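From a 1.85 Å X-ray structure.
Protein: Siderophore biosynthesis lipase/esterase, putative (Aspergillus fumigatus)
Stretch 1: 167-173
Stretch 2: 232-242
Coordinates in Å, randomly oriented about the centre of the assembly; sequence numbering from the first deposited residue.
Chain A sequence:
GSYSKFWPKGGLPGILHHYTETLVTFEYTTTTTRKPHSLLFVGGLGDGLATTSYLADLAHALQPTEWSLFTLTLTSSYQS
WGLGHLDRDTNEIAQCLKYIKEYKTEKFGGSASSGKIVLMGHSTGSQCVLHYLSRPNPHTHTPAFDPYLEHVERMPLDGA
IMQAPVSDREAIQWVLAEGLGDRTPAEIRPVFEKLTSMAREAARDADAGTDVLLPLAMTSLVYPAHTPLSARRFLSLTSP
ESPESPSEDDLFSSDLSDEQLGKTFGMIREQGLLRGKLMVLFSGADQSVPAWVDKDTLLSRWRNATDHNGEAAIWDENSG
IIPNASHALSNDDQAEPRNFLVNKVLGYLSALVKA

Stretch 1 (167-173) SDREAIQ
Stretch 2 232-242: RRFLSLTSPES

Contact between the first turns of one helix (stretch 1, helical from Asp-168 through Gln-173 and continuing beyond) and the C-terminal end of another (stretch 2, already helical at Arg-232, its helix having begun earlier in the chain, and helical through Thr-238, with an extended tail after it). No direct hydrogen bond crosses the interface; the polar link is water 1, which donates to both Arg-169 O and Leu-237 O, at 3.2 Å from each. The bridge ties together the two residues whose CA atoms set the register, Arg-169 and Leu-237, 5.1 Å apart. The helix axes approach to 9.3 Å and their N-to-C directions make an angle of 75° (signed crossing angle -75°), so the contact is local, burying 323 Å² summed over both sides.

Two pairs of opposite charges lie near each other, both beyond salt-bridge range. Arg-169 NH1 is 4.1 Å from Glu-241 OE2, but that oxygen sits well out of the guanidinium plane, so no N-H points at it and the attraction is of charge alone. Glu-241 CG instead covers one face of this guanidinium, 3.3 Å from Arg-169 NH1. Arg-169 reaches this position with an almost fully extended chain (chi1 160°, chi2 178°, chi3 169°, all t; chi4 -96°): its CA-to-CB bond points sideways, yet its end comes nearer to the tail. Glu-241 points its CA-to-CB bond toward stretch 1, with chi1 60° (p), chi2 off-rotamer at 92° and chi3 23°. In the second pair, Asp-168 OD2 is 4.4 Å from Arg-233 NH2 and lies oblique to the guanidinium. Asp-168 has chi1 -72° (m) and chi2 -46°; Arg-233 is t at chi1 to chi3 (-163°, -173°, 153°), with chi4 62°.

Packing centres on Leu-237 (chi1 -50°, m; chi2 -171°, t). Ile-172, with its CA-to-CB bond toward stretch 2 and chi1 -67° (m), chi2 167° (t), brings CD1 to 4.0 Å from Leu-237 CB, an apolar contact. Arg-169 CB lies 3.7 Å from Leu-237 O, while Asp-168 CB is 4.4 Å from Leu-237 CD2. Little more than one turn of stretch 1 thus meets the same leucine through three residues.

Each helix terminus has its own local bonds. Ser-167 (phi/psi -72/120; chi1 169°, t) is the N-cap: Glu-170 N donates to Ser-167 OG at 3.0 Å with an angle of 170°, and Ala-171 N donates to Ser-167 O at 2.9 Å. The i to i+4 ladder continues with Ile-172 N to Asp-168 O at 3.0 Å and Gln-173 N to Arg-169 O at 3.2 Å. In stretch 2, Thr-238 (-112/-24; chi1 63°, p) makes a weak bond from OG1 to Phe-234 O at 3.4 Å. Ser-239 N still donates to Leu-235 O at 2.9 Å, although Ser-239 (-65/157) is the first residue to leave helical phi/psi. Pro-240 (-67/123) and Glu-241 (-53/132) continue the extended course, with Glu-241 CG over one face of the Arg-169 guanidinium.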

ATOM      1  N   SER A 167      -0.374 -20.929  10.967  1.00 37.94           N
ATOM      2  CA  SER A 167      -1.563 -21.282  10.192  1.00 39.56           C
ATOM      3  C   SER A 167      -2.737 -20.379  10.570  1.00 41.33           C
ATOM      4  O   SER A 167      -3.147 -20.345  11.733  1.00 41.37           O
ATOM      5  CB  SER A 167      -1.942 -22.750  10.422  1.00 39.67           C
ATOM      6  OG  SER A 167      -3.221 -23.049   9.887  1.00 39.66           O
ATOM      7  N   ASP A 168      -3.257 -19.645   9.585  1.00 43.28           N
ATOM      8  CA  ASP A 168      -4.475 -18.843   9.763  1.00 45.61           C
ATOM      9  C   ASP A 168      -5.678 -19.729  10.071  1.00 44.24           C
ATOM     10  O   ASP A 168      -6.523 -19.366  10.891  1.00 43.84           O
ATOM     11  CB  ASP A 168      -4.774 -18.002   8.515  1.00 47.90           C
ATOM     12  CG  ASP A 168      -3.810 -16.841   8.337  1.00 51.98           C
ATOM     13  OD1 ASP A 168      -3.531 -16.125   9.323  1.00 51.76           O
ATOM     14  OD2 ASP A 168      -3.343 -16.631   7.198  1.00 55.59           O
ATOM     15  N   ARG A 169      -5.751 -20.876   9.400  1.00 43.57           N
ATOM     16  CA  ARG A 169      -6.786 -21.878   9.661  1.00 44.78           C
ATOM     17  C   ARG A 169      -6.804 -22.295  11.133  1.00 44.83           C
ATOM     18  O   ARG A 169      -7.858 -22.274  11.773  1.00 45.15           O
ATOM     19  CB  ARG A 169      -6.592 -23.107   8.758  1.00 46.22           C
ATOM     20  CG  ARG A 169      -7.290 -24.363   9.253  1.00 49.21           C
ATOM     21  CD  ARG A 169      -7.111 -25.543   8.323  1.00 53.31           C
ATOM     22  NE  ARG A 169      -7.592 -26.754   8.990  1.00 55.27           N
ATOM     23  CZ  ARG A 169      -6.845 -27.636   9.660  1.00 58.78           C
ATOM     24  NH1 ARG A 169      -7.440 -28.687  10.225  1.00 60.69           N
ATOM     25  NH2 ARG A 169      -5.519 -27.518   9.754  1.00 59.51           N
ATOM     26  N   GLU A 170      -5.641 -22.680  11.653  1.00 45.08           N
ATOM     27  CA  GLU A 170      -5.519 -23.086  13.059  1.00 45.01           C
ATOM     28  C   GLU A 170      -5.654 -21.918  14.039  1.00 44.11           C
ATOM     29  O   GLU A 170      -6.072 -22.122  15.178  1.00 44.85           O
ATOM     30  CB  GLU A 170      -4.217 -23.853  13.307  1.00 44.34           C
ATOM     31  CG  GLU A 170      -4.259 -25.275  12.771  1.00 44.46           C
ATOM     32  CD  GLU A 170      -3.074 -26.108  13.202  1.00 45.59           C
ATOM     33  OE1 GLU A 170      -1.931 -25.608  13.144  1.00 44.37           O
ATOM     34  OE2 GLU A 170      -3.282 -27.280  13.580  1.00 47.03           O
ATOM     35  N   ALA A 171      -5.302 -20.708  13.603  1.00 42.24           N
ATOM     36  CA  ALA A 171      -5.537 -19.501  14.402  1.00 42.07           C
ATOM     37  C   ALA A 171      -7.029 -19.221  14.600  1.00 43.20           C
ATOM     38  O   ALA A 171      -7.442 -18.814  15.686  1.00 42.45           O
ATOM     39  CB  ALA A 171      -4.850 -18.295  13.779  1.00 40.46           C
ATOM     40  N   ILE A 172      -7.825 -19.444  13.554  1.00 43.55           N
ATOM     41  CA  ILE A 172      -9.282 -19.285  13.633  1.00 43.84           C
ATOM     42  C   ILE A 172      -9.909 -20.356  14.538  1.00 46.61           C
ATOM     43  O   ILE A 172     -10.803 -20.047  15.327  1.00 46.47           O
ATOM     44  CB  ILE A 172      -9.935 -19.268  12.227  1.00 43.29           C
ATOM     45  CG1 ILE A 172      -9.507 -17.998  11.476  1.00 42.64           C
ATOM     46  CG2 ILE A 172     -11.457 -19.311  12.327  1.00 42.65           C
ATOM     47  CD1 ILE A 172      -9.826 -17.992   9.997  1.00 41.34           C
ATOM     48  N   GLN A 173      -9.435 -21.600  14.425  1.00 49.98           N
ATOM     49  CA  GLN A 173      -9.839 -22.691  15.335  1.00 52.35           C
ATOM     50  C   GLN A 173      -9.610 -22.334  16.810  1.00 51.07           C
ATOM     51  O   GLN A 173     -10.433 -22.653  17.670  1.00 51.67           O
ATOM     52  CB  GLN A 173      -9.082 -23.984  15.005  1.00 55.97           C
ATOM     53  CG  GLN A 173      -9.508 -24.658  13.708  1.00 58.71           C
ATOM     54  CD  GLN A 173      -8.621 -25.835  13.326  1.00 60.41           C
ATOM     55  OE1 GLN A 173      -7.790 -26.290  14.113  1.00 60.55           O
ATOM     56  NE2 GLN A 173      -8.801 -26.333  12.108  1.00 60.74           N
ATOM     57  N   ARG A 232     -14.377 -15.925  -1.391  1.00 47.58           N
ATOM     58  CA  ARG A 232     -13.467 -16.980  -1.850  1.00 52.10           C
ATOM     59  C   ARG A 232     -12.246 -17.135  -0.953  1.00 55.21           C
ATOM     60  O   ARG A 232     -11.819 -18.261  -0.685  1.00 56.58           O
ATOM     61  CB  ARG A 232     -13.015 -16.737  -3.291  1.00 54.43           C
ATOM     62  CG  ARG A 232     -14.092 -17.058  -4.309  1.00 58.90           C
ATOM     63  CD  ARG A 232     -13.556 -16.996  -5.726  1.00 63.59           C
ATOM     64  NE  ARG A 232     -13.204 -15.640  -6.139  1.00 67.57           N
ATOM     65  CZ  ARG A 232     -12.801 -15.302  -7.366  1.00 70.29           C
ATOM     66  NH1 ARG A 232     -12.694 -16.214  -8.331  1.00 70.67           N
ATOM     67  NH2 ARG A 232     -12.504 -14.037  -7.637  1.00 70.23           N
ATOM     68  N   ARG A 233     -11.691 -16.015  -0.497  1.00 56.61           N
ATOM     69  CA  ARG A 233     -10.546 -16.063   0.405  1.00 57.94           C
ATOM     70  C   ARG A 233     -10.916 -16.616   1.773  1.00 59.33           C
ATOM     71  O   ARG A 233     -10.171 -17.413   2.338  1.00 60.77           O
ATOM     72  CB  ARG A 233      -9.892 -14.697   0.570  1.00 57.42           C
ATOM     73  CG  ARG A 233      -8.508 -14.851   1.151  1.00 61.76           C
ATOM     74  CD  ARG A 233      -7.790 -13.570   1.528  1.00 65.20           C
ATOM     75  NE  ARG A 233      -6.838 -13.851   2.606  1.00 68.64           N
ATOM     76  CZ  ARG A 233      -5.790 -14.679   2.518  1.00 71.62           C
ATOM     77  NH1 ARG A 233      -5.498 -15.333   1.391  1.00 75.51           N
ATOM     78  NH2 ARG A 233      -5.010 -14.860   3.582  1.00 71.28           N
ATOM     79  N   PHE A 234     -12.056 -16.184   2.302  1.00 58.56           N
ATOM     80  CA  PHE A 234     -12.542 -16.681   3.585  1.00 57.55           C
ATOM     81  C   PHE A 234     -12.797 -18.196   3.560  1.00 58.42           C
ATOM     82  O   PHE A 234     -12.478 -18.887   4.531  1.00 59.41           O
ATOM     83  CB  PHE A 234     -13.807 -15.926   4.006  1.00 55.30           C
ATOM     84  CG  PHE A 234     -14.460 -16.483   5.235  1.00 53.96           C
ATOM     85  CD1 PHE A 234     -14.170 -15.970   6.495  1.00 53.41           C
ATOM     86  CD2 PHE A 234     -15.357 -17.537   5.133  1.00 54.38           C
ATOM     87  CE1 PHE A 234     -14.771 -16.497   7.629  1.00 52.69           C
ATOM     88  CE2 PHE A 234     -15.953 -18.067   6.258  1.00 54.90           C
ATOM     89  CZ  PHE A 234     -15.668 -17.546   7.508  1.00 54.69           C
ATOM     90  N   LEU A 235     -13.374 -18.699   2.467  1.00 56.39           N
ATOM     91  CA  LEU A 235     -13.638 -20.143   2.314  1.00 55.84           C
ATOM     92  C   LEU A 235     -12.380 -20.996   2.373  1.00 57.03           C
ATOM     93  O   LEU A 235     -12.404 -22.102   2.914  1.00 58.87           O
ATOM     94  CB  LEU A 235     -14.380 -20.453   1.006  1.00 52.41           C
ATOM     95  CG  LEU A 235     -15.896 -20.270   0.990  1.00 52.86           C
ATOM     96  CD1 LEU A 235     -16.449 -20.781  -0.330  1.00 51.98           C
ATOM     97  CD2 LEU A 235     -16.576 -20.973   2.157  1.00 55.16           C
ATOM     98  N   SER A 236     -11.296 -20.480   1.800  1.00 56.22           N
ATOM     99  CA  SER A 236      -9.983 -21.117   1.888  1.00 55.72           C
ATOM    100  C   SER A 236      -9.554 -21.349   3.341  1.00 56.04           C
ATOM    101  O   SER A 236      -9.008 -22.404   3.672  1.00 58.39           O
ATOM    102  CB  SER A 236      -8.933 -20.257   1.177  1.00 53.36           C
ATOM    103  OG  SER A 236      -7.713 -20.956   1.031  1.00 56.68           O
ATOM    104  N   LEU A 237      -9.822 -20.363   4.197  1.00 53.73           N
ATOM    105  CA  LEU A 237      -9.399 -20.401   5.598  1.00 51.79           C
ATOM    106  C   LEU A 237     -10.264 -21.290   6.506  1.00 54.13           C
ATOM    107  O   LEU A 237      -9.767 -21.766   7.528  1.00 54.24           O
ATOM    108  CB  LEU A 237      -9.318 -18.972   6.167  1.00 51.72           C
ATOM    109  CG  LEU A 237      -8.525 -17.940   5.340  1.00 51.05           C
ATOM    110  CD1 LEU A 237      -8.319 -16.638   6.103  1.00 51.28           C
ATOM    111  CD2 LEU A 237      -7.189 -18.491   4.854  1.00 50.88           C
ATOM    112  N   THR A 238     -11.530 -21.523   6.140  1.00 59.25           N
ATOM    113  CA  THR A 238     -12.472 -22.272   6.999  1.00 69.05           C
ATOM    114  C   THR A 238     -12.932 -23.647   6.504  1.00 77.10           C
ATOM    115  O   THR A 238     -13.344 -24.472   7.322  1.00 78.69           O
ATOM    116  CB  THR A 238     -13.739 -21.447   7.279  1.00 73.60           C
ATOM    117  OG1 THR A 238     -14.437 -21.189   6.054  1.00 72.26           O
ATOM    118  CG2 THR A 238     -13.371 -20.143   7.932  1.00 77.48           C
ATOM    119  N   SER A 239     -12.889 -23.892   5.192  1.00 83.73           N
ATOM    120  CA  SER A 239     -13.309 -25.190   4.641  1.00 85.68           C
ATOM    121  C   SER A 239     -12.376 -26.301   5.121  1.00 87.66           C
ATOM    122  O   SER A 239     -11.236 -26.018   5.497  1.00 85.20           O
ATOM    123  CB  SER A 239     -13.356 -25.160   3.107  1.00 84.00           C
ATOM    124  OG  SER A 239     -14.491 -24.444   2.652  1.00 84.14           O
ATOM    125  N   PRO A 240     -12.857 -27.561   5.120  1.00 91.28           N
ATOM    126  CA  PRO A 240     -11.999 -28.610   5.655  1.00 90.43           C
ATOM    127  C   PRO A 240     -10.772 -28.812   4.782  1.00 87.44           C
ATOM    128  O   PRO A 240     -10.901 -29.038   3.575  1.00 85.44           O
ATOM    129  CB  PRO A 240     -12.891 -29.866   5.642  1.00 91.44           C
ATOM    130  CG  PRO A 240     -14.246 -29.420   5.211  1.00 88.85           C
ATOM    131  CD  PRO A 240     -14.068 -28.120   4.496  1.00 92.00           C
ATOM    132  N   GLU A 241      -9.596 -28.667   5.389  1.00 86.17           N
ATOM    133  CA  GLU A 241      -8.359 -29.149   4.790  1.00 83.76           C
ATOM    134  C   GLU A 241      -8.572 -30.607   4.438  1.00 88.07           C
ATOM    135  O   GLU A 241      -9.101 -31.374   5.250  1.00 88.27           O
ATOM    136  CB  GLU A 241      -7.180 -29.017   5.761  1.00 80.30           C
ATOM    137  CG  GLU A 241      -7.317 -29.794   7.077  1.00 82.54           C
ATOM    138  CD  GLU A 241      -6.722 -31.198   7.076  1.00 81.15           C
ATOM    139  OE1 GLU A 241      -5.820 -31.495   6.264  1.00 81.27           O
ATOM    140  OE2 GLU A 241      -7.163 -32.015   7.913  1.00 79.29           O
ATOM    141  N   SER A 242      -8.206 -30.989   3.224  1.00 93.51           N
ATOM    142  CA  SER A 242      -8.301 -32.383   2.857  1.00100.02           C
ATOM    143  C   SER A 242      -7.051 -33.098   3.341  1.00101.59           C
ATOM    144  O   SER A 242      -5.942 -32.604   3.117  1.00101.05           O
ATOM    145  CB  SER A 242      -8.507 -32.550   1.359  1.00102.00           C
ATOM    146  OG  SER A 242      -7.325 -32.489   0.605  1.00101.55           O
TER
HETATM  147  O   HOH W   1     -10.675 -22.772  10.441  1.00 54.97           O